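Local atomic coordinates of Melibiose/raffinose/stachyose-binding protein MelE (Bacillus subtilis subsp. subtilis str. 168, PDB entry 4R6H), a protein that binds melibiose, raffinose and stachyose as the solute-binding component of the MelEDC-MsmX ABC transporter, which imports these sugars. Residues D153-A158 / R171-K176; R149-R154 / A261-A266; D165-L170 / K236-E241. One frame throughout, in Å; residues are numbered along the deposited sequence.

Contact 1: residues D153-A158 / R171-K176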
loop_
_atom_site.group_PDB
_atom_site.type_symbol
_atom_site.label_atom_id
_atom_site.label_comp_id
_atom_site.label_asym_id
_atom_site.label_seq_id
_atom_site.Cartn_x
_atom_site.Cartn_y
_atom_site.Cartn_z
ATOM N N ASP A 153 26.572 -2.002 -2.101
ATOM C CA ASP A 153 27.910 -1.920 -1.499
ATOM C C ASP A 153 29.025 -2.240 -2.490
ATOM O O ASP A 153 30.048 -1.553 -2.508
ATOM C CB ASP A 153 28.015 -2.827 -0.278
ATOM C CG ASP A 153 27.292 -2.260 0.944
ATOM O OD1 ASP A 153 27.066 -1.031 0.973
ATOM O OD2 ASP A 153 26.989 -3.053 1.841
ATOM N N ARG A 154 28.824 -3.229 -3.354
ATOM C CA ARG A 154 29.842 -3.563 -4.379
ATOM C C ARG A 154 30.202 -2.372 -5.241
ATOM O O ARG A 154 31.378 -2.168 -5.612
ATOM C CB ARG A 154 29.319 -4.690 -5.250
ATOM C CG ARG A 154 30.292 -5.256 -6.255
ATOM C CD ARG A 154 29.658 -6.395 -7.063
ATOM N NE ARG A 154 29.565 -7.606 -6.264
ATOM C CZ ARG A 154 30.526 -8.536 -6.131
ATOM N NH1 ARG A 154 31.657 -8.443 -6.807
ATOM N NH2 ARG A 154 30.340 -9.580 -5.325
ATOM N N TYR A 155 29.211 -1.557 -5.562
ATOM C CA TYR A 155 29.425 -0.435 -6.474
ATOM C C TYR A 155 29.525 0.930 -5.831
ATOM O O TYR A 155 29.591 1.946 -6.531
ATOM C CB TYR A 155 28.331 -0.455 -7.560
ATOM C CG TYR A 155 28.308 -1.700 -8.372
ATOM C CD1 TYR A 155 29.502 -2.265 -8.853
ATOM C CD2 TYR A 155 27.115 -2.340 -8.705
ATOM C CE1 TYR A 155 29.502 -3.433 -9.599
ATOM C CE2 TYR A 155 27.112 -3.503 -9.458
ATOM C CZ TYR A 155 28.304 -4.045 -9.900
ATOM O OH TYR A 155 28.238 -5.192 -10.651
ATOM N N GLY A 156 29.570 0.970 -4.501
ATOM C CA GLY A 156 29.806 2.187 -3.759
ATOM C C GLY A 156 28.636 3.135 -3.742
ATOM O O GLY A 156 28.805 4.357 -3.570
ATOM N N ILE A 157 27.429 2.574 -3.853
ATOM C CA ILE A 157 26.217 3.380 -3.985
ATOM C C ILE A 157 25.503 3.529 -2.630
ATOM O O ILE A 157 25.067 2.553 -2.012
ATOM C CB ILE A 157 25.260 2.742 -5.007
ATOM C CG1 ILE A 157 25.922 2.647 -6.398
ATOM C CG2 ILE A 157 23.943 3.527 -5.078
ATOM C CD1 ILE A 157 25.154 1.806 -7.389
ATOM N N ALA A 158 25.344 4.770 -2.200
ATOM C CA ALA A 158 24.521 5.081 -1.044
ATOM C C ALA A 158 23.039 5.018 -1.435
ATOM O O ALA A 158 22.699 5.255 -2.581
ATOM C CB ALA A 158 24.832 6.465 -0.513
ATOM N N ARG A 171 22.161 3.995 -13.551
ATOM C CA ARG A 171 23.206 4.129 -14.583
ATOM C C ARG A 171 24.517 3.518 -14.109
ATOM O O ARG A 171 25.196 2.809 -14.865
ATOM C CB ARG A 171 23.393 5.602 -14.961
ATOM C CG ARG A 171 22.243 6.130 -15.800
ATOM C CD ARG A 171 22.661 7.275 -16.731
ATOM N NE ARG A 171 23.477 8.216 -16.001
ATOM C CZ ARG A 171 22.999 9.172 -15.211
ATOM N NH1 ARG A 171 23.849 9.944 -14.571
ATOM N NH2 ARG A 171 21.686 9.397 -15.096
ATOM N N THR A 172 24.845 3.737 -12.841
ATOM C CA THR A 172 26.079 3.145 -12.277
ATOM C C THR A 172 26.054 1.632 -12.305
ATOM O O THR A 172 27.023 0.950 -12.662
ATOM C CB THR A 172 26.291 3.615 -10.825
ATOM O OG1 THR A 172 26.497 5.028 -10.822
ATOM C CG2 THR A 172 27.487 2.880 -10.178
ATOM N N ILE A 173 24.929 1.059 -11.899
ATOM C CA ILE A 173 24.798 -0.383 -11.901
ATOM C C ILE A 173 24.928 -0.946 -13.317
ATOM O O ILE A 173 25.591 -1.976 -13.537
ATOM C CB ILE A 173 23.435 -0.767 -11.235
ATOM C CG1 ILE A 173 23.470 -0.448 -9.740
ATOM C CG2 ILE A 173 23.077 -2.214 -11.435
ATOM C CD1 ILE A 173 22.108 -0.117 -9.139
ATOM N N LYS A 174 24.304 -0.293 -14.301
ATOM C CA LYS A 174 24.384 -0.751 -15.645
ATOM C C LYS A 174 25.847 -0.723 -16.111
ATOM O O LYS A 174 26.307 -1.705 -16.692
ATOM C CB LYS A 174 23.474 0.062 -16.577
ATOM C CG LYS A 174 23.638 -0.386 -18.026
ATOM C CD LYS A 174 22.754 0.363 -19.003
ATOM C CE LYS A 174 23.408 1.608 -19.561
ATOM N NZ LYS A 174 22.683 2.192 -20.751
ATOM N N GLU A 175 26.526 0.391 -15.853
ATOM C CA GLU A 175 27.950 0.615 -16.298
ATOM C C GLU A 175 28.858 -0.442 -15.637
ATOM O O GLU A 175 29.570 -1.230 -16.300
ATOM C CB GLU A 175 28.372 2.050 -15.935
ATOM C CG GLU A 175 27.903 3.128 -16.921
ATOM C CD GLU A 175 27.635 4.564 -16.379
ATOM O OE1 GLU A 175 28.015 4.962 -15.240
ATOM O OE2 GLU A 175 27.013 5.349 -17.152
ATOM N N LYS A 176 28.774 -0.526 -14.322
ATOM C CA LYS A 176 29.731 -1.348 -13.561
ATOM C C LYS A 176 29.431 -2.840 -13.646
ATOM O O LYS A 176 30.357 -3.656 -13.558
ATOM C CB LYS A 176 29.843 -0.862 -12.108
ATOM C CG LYS A 176 30.266 0.588 -11.934
ATOM C CD LYS A 176 31.752 0.792 -11.686
ATOM C CE LYS A 176 32.013 2.159 -11.063
ATOM N NZ LYS A 176 31.306 2.343 -9.757
HETATM O O HOH W 1 30.720 -6.030 -11.340
#

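Contact 2: residues R149-R154 / A261-A266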
loop_
_atom_site.group_PDB
_atom_site.type_symbol
_atom_site.label_atom_id
_atom_site.label_comp_id
_atom_site.label_asym_id
_atom_site.label_seq_id
_atom_site.Cartn_x
_atom_site.Cartn_y
_atom_site.Cartn_z
ATOM N N ARG A 149 21.254 -5.111 -0.896
ATOM C CA ARG A 149 22.245 -4.350 -0.130
ATOM C C ARG A 149 23.676 -4.611 -0.611
ATOM O O ARG A 149 24.477 -3.673 -0.724
ATOM C CB ARG A 149 22.142 -4.689 1.341
ATOM C CG ARG A 149 20.786 -4.456 1.994
ATOM C CD ARG A 149 20.858 -4.842 3.468
ATOM N NE ARG A 149 19.609 -4.777 4.206
ATOM C CZ ARG A 149 19.172 -3.718 4.894
ATOM N NH1 ARG A 149 18.040 -3.849 5.539
ATOM N NH2 ARG A 149 19.861 -2.582 4.977
ATOM N N ASN A 150 23.965 -5.856 -0.928
ATOM C CA ASN A 150 25.313 -6.244 -1.314
ATOM C C ASN A 150 25.699 -5.625 -2.656
ATOM O O ASN A 150 26.849 -5.212 -2.823
ATOM C CB ASN A 150 25.361 -7.768 -1.366
ATOM C CG ASN A 150 24.472 -8.431 -0.282
ATOM O OD1 ASN A 150 24.941 -8.667 0.829
ATOM N ND2 ASN A 150 23.163 -8.681 -0.592
ATOM N N ILE A 151 24.730 -5.541 -3.592
ATOM C CA ILE A 151 25.024 -4.957 -4.890
ATOM C C ILE A 151 25.351 -3.484 -4.759
ATOM O O ILE A 151 26.300 -2.975 -5.371
ATOM C CB ILE A 151 23.869 -5.210 -5.903
ATOM C CG1 ILE A 151 23.817 -6.674 -6.304
ATOM C CG2 ILE A 151 24.005 -4.340 -7.131
ATOM C CD1 ILE A 151 22.613 -7.048 -7.140
ATOM N N LEU A 152 24.570 -2.759 -3.959
ATOM C CA LEU A 152 24.864 -1.364 -3.759
ATOM C C LEU A 152 26.235 -1.171 -3.093
ATOM O O LEU A 152 26.983 -0.321 -3.540
ATOM C CB LEU A 152 23.779 -0.613 -2.988
ATOM C CG LEU A 152 22.566 -0.146 -3.781
ATOM C CD1 LEU A 152 21.860 -1.198 -4.602
ATOM C CD2 LEU A 152 21.624 0.624 -2.875
ATOM N N ASP A 153 26.572 -2.002 -2.101
ATOM C CA ASP A 153 27.910 -1.920 -1.499
ATOM C C ASP A 153 29.025 -2.240 -2.490
ATOM O O ASP A 153 30.048 -1.553 -2.508
ATOM C CB ASP A 153 28.015 -2.827 -0.278
ATOM C CG ASP A 153 27.292 -2.260 0.944
ATOM O OD1 ASP A 153 27.066 -1.031 0.973
ATOM O OD2 ASP A 153 26.989 -3.053 1.841
ATOM N N ARG A 154 28.824 -3.229 -3.354
ATOM C CA ARG A 154 29.842 -3.563 -4.379
ATOM C C ARG A 154 30.202 -2.372 -5.241
ATOM O O ARG A 154 31.378 -2.168 -5.612
ATOM C CB ARG A 154 29.319 -4.690 -5.250
ATOM C CG ARG A 154 30.292 -5.256 -6.255
ATOM C CD ARG A 154 29.658 -6.395 -7.063
ATOM N NE ARG A 154 29.565 -7.606 -6.264
ATOM C CZ ARG A 154 30.526 -8.536 -6.131
ATOM N NH1 ARG A 154 31.657 -8.443 -6.807
ATOM N NH2 ARG A 154 30.340 -9.580 -5.325
ATOM N N ALA A 261 17.163 -13.480 -5.525
ATOM C CA ALA A 261 18.044 -14.409 -4.774
ATOM C C ALA A 261 19.300 -14.776 -5.546
ATOM O O ALA A 261 20.248 -15.256 -4.940
ATOM C CB ALA A 261 17.284 -15.663 -4.458
ATOM N N GLN A 262 19.311 -14.587 -6.860
ATOM C CA GLN A 262 20.479 -14.888 -7.686
ATOM C C GLN A 262 21.328 -13.651 -7.933
ATOM O O GLN A 262 22.211 -13.652 -8.793
ATOM C CB GLN A 262 20.012 -15.520 -8.992
ATOM C CG GLN A 262 19.502 -16.912 -8.792
ATOM C CD GLN A 262 18.758 -17.468 -10.012
ATOM O OE1 GLN A 262 18.671 -16.836 -11.069
ATOM N NE2 GLN A 262 18.217 -18.657 -9.849
ATOM N N ASN A 263 21.114 -12.560 -7.164
ATOM C CA ASN A 263 21.886 -11.332 -7.359
ATOM C C ASN A 263 21.775 -10.761 -8.778
ATOM O O ASN A 263 22.712 -10.116 -9.283
ATOM C CB ASN A 263 23.373 -11.546 -6.986
ATOM C CG ASN A 263 23.575 -11.707 -5.499
ATOM O OD1 ASN A 263 23.413 -10.757 -4.714
ATOM N ND2 ASN A 263 23.934 -12.897 -5.086
ATOM N N LYS A 264 20.586 -10.897 -9.370
ATOM C CA LYS A 264 20.327 -10.422 -10.713
ATOM C C LYS A 264 19.577 -9.085 -10.795
ATOM O O LYS A 264 19.406 -8.534 -11.906
ATOM C CB LYS A 264 19.675 -11.522 -11.542
ATOM C CG LYS A 264 20.680 -12.632 -11.863
ATOM C CD LYS A 264 20.071 -13.805 -12.617
ATOM C CE LYS A 264 21.112 -14.896 -12.875
ATOM N NZ LYS A 264 20.472 -16.239 -12.980
ATOM N N ILE A 265 19.187 -8.555 -9.627
ATOM C CA ILE A 265 18.341 -7.355 -9.588
ATOM C C ILE A 265 18.831 -6.412 -8.522
ATOM O O ILE A 265 18.989 -6.826 -7.368
ATOM C CB ILE A 265 16.866 -7.722 -9.279
ATOM C CG1 ILE A 265 16.202 -8.474 -10.449
ATOM C CG2 ILE A 265 16.036 -6.475 -8.985
ATOM C CD1 ILE A 265 14.872 -9.097 -10.087
ATOM N N ALA A 266 19.059 -5.143 -8.840
ATOM C CA ALA A 266 19.456 -4.171 -7.808
ATOM C C ALA A 266 18.279 -3.573 -7.045
ATOM O O ALA A 266 18.251 -3.628 -5.825
ATOM C CB ALA A 266 20.328 -3.070 -8.390
#

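Contact 3: residues D165-L170 / K236-E241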
loop_
_atom_site.group_PDB
_atom_site.type_symbol
_atom_site.label_atom_id
_atom_site.label_comp_id
_atom_site.label_asym_id
_atom_site.label_seq_id
_atom_site.Cartn_x
_atom_site.Cartn_y
_atom_site.Cartn_z
ATOM N N ASP A 165 19.146 11.076 -8.054
ATOM C CA ASP A 165 20.153 10.184 -7.487
ATOM C C ASP A 165 19.824 8.710 -7.728
ATOM O O ASP A 165 20.697 7.863 -7.923
ATOM C CB ASP A 165 20.336 10.475 -6.017
ATOM C CG ASP A 165 21.155 11.731 -5.767
ATOM O OD1 ASP A 165 21.808 12.230 -6.713
ATOM O OD2 ASP A 165 21.091 12.220 -4.645
ATOM N N PHE A 166 18.525 8.387 -7.763
ATOM C CA PHE A 166 18.084 7.032 -8.090
ATOM C C PHE A 166 18.513 6.635 -9.511
ATOM O O PHE A 166 19.110 5.610 -9.746
ATOM C CB PHE A 166 16.545 6.977 -7.879
ATOM C CG PHE A 166 15.907 5.631 -8.192
ATOM C CD1 PHE A 166 16.473 4.409 -7.836
ATOM C CD2 PHE A 166 14.684 5.609 -8.849
ATOM C CE1 PHE A 166 15.868 3.220 -8.159
ATOM C CE2 PHE A 166 14.049 4.425 -9.136
ATOM C CZ PHE A 166 14.646 3.223 -8.797
ATOM N N ILE A 167 18.151 7.484 -10.472
ATOM C CA ILE A 167 18.482 7.223 -11.870
ATOM C C ILE A 167 20.022 7.138 -12.048
ATOM O O ILE A 167 20.494 6.266 -12.745
ATOM C CB ILE A 167 17.861 8.291 -12.783
ATOM C CG1 ILE A 167 16.346 8.167 -12.741
ATOM C CG2 ILE A 167 18.430 8.172 -14.198
ATOM C CD1 ILE A 167 15.681 9.331 -13.418
ATOM N N LYS A 168 20.748 8.014 -11.359
ATOM C CA LYS A 168 22.215 7.954 -11.409
ATOM C C LYS A 168 22.730 6.602 -10.880
ATOM O O LYS A 168 23.577 5.942 -11.513
ATOM C CB LYS A 168 22.816 9.101 -10.633
ATOM C CG LYS A 168 24.335 9.207 -10.735
ATOM C CD LYS A 168 24.746 10.563 -10.158
ATOM C CE LYS A 168 26.208 10.628 -9.788
ATOM N NZ LYS A 168 26.466 11.958 -9.165
ATOM N N ALA A 169 22.139 6.126 -9.783
ATOM C CA ALA A 169 22.505 4.790 -9.295
ATOM C C ALA A 169 22.238 3.695 -10.314
ATOM O O ALA A 169 23.008 2.765 -10.467
ATOM C CB ALA A 169 21.768 4.474 -7.993
ATOM N N LEU A 170 21.077 3.757 -10.987
ATOM C CA LEU A 170 20.746 2.780 -12.014
ATOM C C LEU A 170 21.782 2.784 -13.118
ATOM O O LEU A 170 22.203 1.753 -13.583
ATOM C CB LEU A 170 19.326 3.060 -12.593
ATOM C CG LEU A 170 18.186 3.002 -11.572
ATOM C CD1 LEU A 170 16.889 3.162 -12.328
ATOM C CD2 LEU A 170 18.197 1.700 -10.762
ATOM N N LYS A 236 10.206 6.139 -19.635
ATOM C CA LYS A 236 10.714 5.991 -20.979
ATOM C C LYS A 236 12.237 6.132 -21.025
ATOM O O LYS A 236 12.860 5.343 -21.733
ATOM C CB LYS A 236 10.034 6.990 -21.927
ATOM C CG LYS A 236 10.385 6.711 -23.405
ATOM C CD LYS A 236 9.723 5.408 -23.851
ATOM C CE LYS A 236 9.979 5.121 -25.319
ATOM N NZ LYS A 236 9.275 3.881 -25.720
ATOM N N GLN A 237 12.780 7.071 -20.255
ATOM C CA GLN A 237 14.249 7.154 -20.068
ATOM C C GLN A 237 14.836 5.858 -19.556
ATOM O O GLN A 237 15.810 5.305 -20.092
ATOM C CB GLN A 237 14.592 8.261 -19.110
ATOM C CG GLN A 237 14.346 9.621 -19.662
ATOM C CD GLN A 237 14.472 10.679 -18.600
ATOM O OE1 GLN A 237 15.238 10.530 -17.610
ATOM N NE2 GLN A 237 13.731 11.763 -18.782
ATOM N N MET A 238 14.200 5.295 -18.541
ATOM C CA MET A 238 14.709 4.046 -17.986
ATOM C C MET A 238 14.659 2.941 -19.016
ATOM O O MET A 238 15.568 2.148 -19.126
ATOM C CB MET A 238 13.880 3.649 -16.746
ATOM C CG MET A 238 14.022 4.645 -15.626
ATOM S SD MET A 238 12.857 4.290 -14.262
ATOM C CE MET A 238 13.487 5.364 -12.987
ATOM N N GLN A 239 13.569 2.845 -19.771
ATOM C CA GLN A 239 13.501 1.840 -20.814
ATOM C C GLN A 239 14.596 2.055 -21.869
ATOM O O GLN A 239 15.376 1.165 -22.202
ATOM C CB GLN A 239 12.126 1.882 -21.464
ATOM C CG GLN A 239 11.924 0.834 -22.531
ATOM C CD GLN A 239 10.804 1.193 -23.489
ATOM O OE1 GLN A 239 10.781 2.298 -24.032
ATOM N NE2 GLN A 239 9.892 0.264 -23.714
ATOM N N LYS A 240 14.650 3.245 -22.420
ATOM C CA LYS A 240 15.582 3.484 -23.527
ATOM C C LYS A 240 17.035 3.260 -23.130
ATOM O O LYS A 240 17.832 2.734 -23.936
ATOM C CB LYS A 240 15.417 4.883 -24.074
ATOM C CG LYS A 240 15.940 5.001 -25.507
ATOM C CD LYS A 240 15.691 6.369 -26.092
ATOM C CE LYS A 240 16.365 6.534 -27.457
ATOM N NZ LYS A 240 16.632 7.982 -27.760
ATOM N N GLU A 241 17.364 3.653 -21.894
ATOM C CA GLU A 241 18.729 3.586 -21.365
ATOM C C GLU A 241 19.085 2.251 -20.747
ATOM O O GLU A 241 20.173 2.110 -20.171
ATOM C CB GLU A 241 18.916 4.670 -20.362
ATOM C CG GLU A 241 18.747 6.059 -20.974
ATOM C CD GLU A 241 18.717 7.167 -19.973
ATOM O OE1 GLU A 241 19.356 7.023 -18.906
ATOM O OE2 GLU A 241 18.047 8.205 -20.198
#

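Contact 1: residues D153-A158 / R171-K176
Tyr155 and Lys176 meet through a CH-pi contact: Lys176 CB stands over one face of the phenol ring, 3.9 Å from the Tyr155 centroid and 27° off its normal, while Arg154 CG lies over the opposite face. The two side chains slide past each other in opposite directions. With chi1 at -60°, Tyr155 CG sits beside the backbone N and anti to the carbonyl carbon, which directs the ring toward helix 163-177. Replacing it with an alanine would probably strip Lys176 CB of its aromatic platform and open a gap beside Ile173 CG1.

Aliphatic contacts continue the interface. The Ile157 side chain meets Thr172 tip to tip, with Ile157 CD1 3.8 Å from Thr172 CG2, and crosses that of Ile173 at about a right angle, with Ile157 CD1 3.7 Å from Ile173 CG1. Thr172 CG2 is anti to the backbone N and faces Ile157, while OG1 bonds to Lys168 O in its own helix.

Polar chemistry enters through one water, in plane at the ring edge, 2.7 Å from Tyr155 OH; it also donates a longer bond, 3.3 Å, to Lys176 O.

Gly156, at positive phi, forms a Schellman motif that closes helix 149-155 and turns the chain so that Ile157 faces helix 163-177. Tyr155 and Ile173 both touch Ile181 in the loop beyond that helix, and Ile173 continues inward onto Ala266 and Phe267 of strand 265-269.

Contact 2: residues R149-R154 / A261-A266
Ile151 and Asn263, which touch across this contact, are both tied to Asn148, the last residue of strand 141-148, just before helix 149-155. Asn148 OD1 is gripped by two donors, Ile151 N and Asn150 ND2, while Asn148 ND2 donates to Asn263 OD1. One side-chain amide thus links the first turn of the helix to the helix end at Asn263, although neither segment bonds directly to the other.

Across that frame the touching is done mainly by Ile151. Its CG1 branch lies beside the backbone N (chi1 -71°) and runs on extended, which carries CD1 onto two backbone oxygens: Ile151 CD1 is 3.6 Å from Ile265 O and 3.7 Å from Asn263 O. The other branch meets a methyl, Ile151 CG2 lying 4.1 Å from Ala266 CB. Leu152 adds a looser touch, with Leu152 CD1 at 4.5 Å from Ala266 CB.

Asn263, at positive phi, is the C-prime residue of the Schellman motif that ends helix 256-261. Beyond it the chain enters strand 265-269, which pairs antiparallel with strand 141-148 in the mixed sheet, so the contact sets helix 149-155 against the start of that strand. Ile265 sends its side chain away from Ile151 and meets it through its carbonyl oxygen. Within the segment, Lys264 NZ donates to Gln262 OE1 at 2.7 Å, approaching from above the carbonyl plane, 45° out of it.

The chemistry therefore implies a division of labour: the bonds through Asn148 probably help fix the helix start against strand 265-269, and a buried isoleucine packs by van der Waals contact against a methyl and two backbone oxygens.

Contact 3: residues D165-L170 / K236-E241
The Phe166 ring is met obliquely by the methyl of Met238, with Phe166 CE2 4.0 Å from Met238 CE, while Leu170 CD1, one turn on in the same helix, lies over one face, 4.2 Å above the plane and displaced from the ring centre. The rings of Phe184 and Phe267 pack edge-to-face with it. These two are strand residues, so Phe166 joins the helices to the mixed sheet in an alpha/beta lobe of the kind found in bacterial solute-binding proteins.

The motif is a pair of parallel helices, with only 8° between the local axis directions of 165-170 and 236-240. Their closest approach of 11.7 Å is wide, and the long, unbranched Met238 spans it. The Met238 chain is extended beyond CG and delivers its CE among three side chains of the other helix. It crosses Phe166 and Ile167 at about right angles and Leu170 at a slant. Met238 CE lies 4.0 Å from Ile167 CG1 and 4.1 Å from Leu170 CD1, so a single methyl gathers contacts from neighbouring turns. Phe166 comes within reach because its CG is anti to the backbone N (chi1 179°).

Nearer the surface, Ile167 CD1 approaches Gln237 OE1 at 4.4 Å, a plain van der Waals touch. Inward, Met238 and Leu170 both rest on Phe184 of strand 182-185, so the helix pair shares a floor.

The polar groups of helix 229-240 work on another part of its surface. Asp397 OD1 takes a salt bridge from Lys236 NZ and a hydrogen bond from Gln239 NE2, and the two donors' residues are themselves joined: Lys236 NZ donates at 2.8 Å to a lone pair of Gln239 OE1, coming in within the plane of that amide carbonyl.

How the contacts relate
All three contacts lie on the same side of the chain's centre, within one lobe. Contacts 1 and 2 share helix 149-155, with centres 10 Å apart, and are joined where Ile173 CD1 packs on Ala266 CB at 3.5 Å. Contacts 1 and 3 share helix 163-177, their centres 12 Å apart; Lys174 NZ links them by a probable hydrogen bond to Glu241 O. Contacts 2 and 3, about 17 Å apart between centres, do not touch. Along the chain, contact 3 is nested within the loop closed by contact 2, and its segments alternate with those of contact 1. Helix 163-177 is thereby joined both to the helix just before it and to the distant helix 229-240, all against the mixed sheet of the sugar-binding protein.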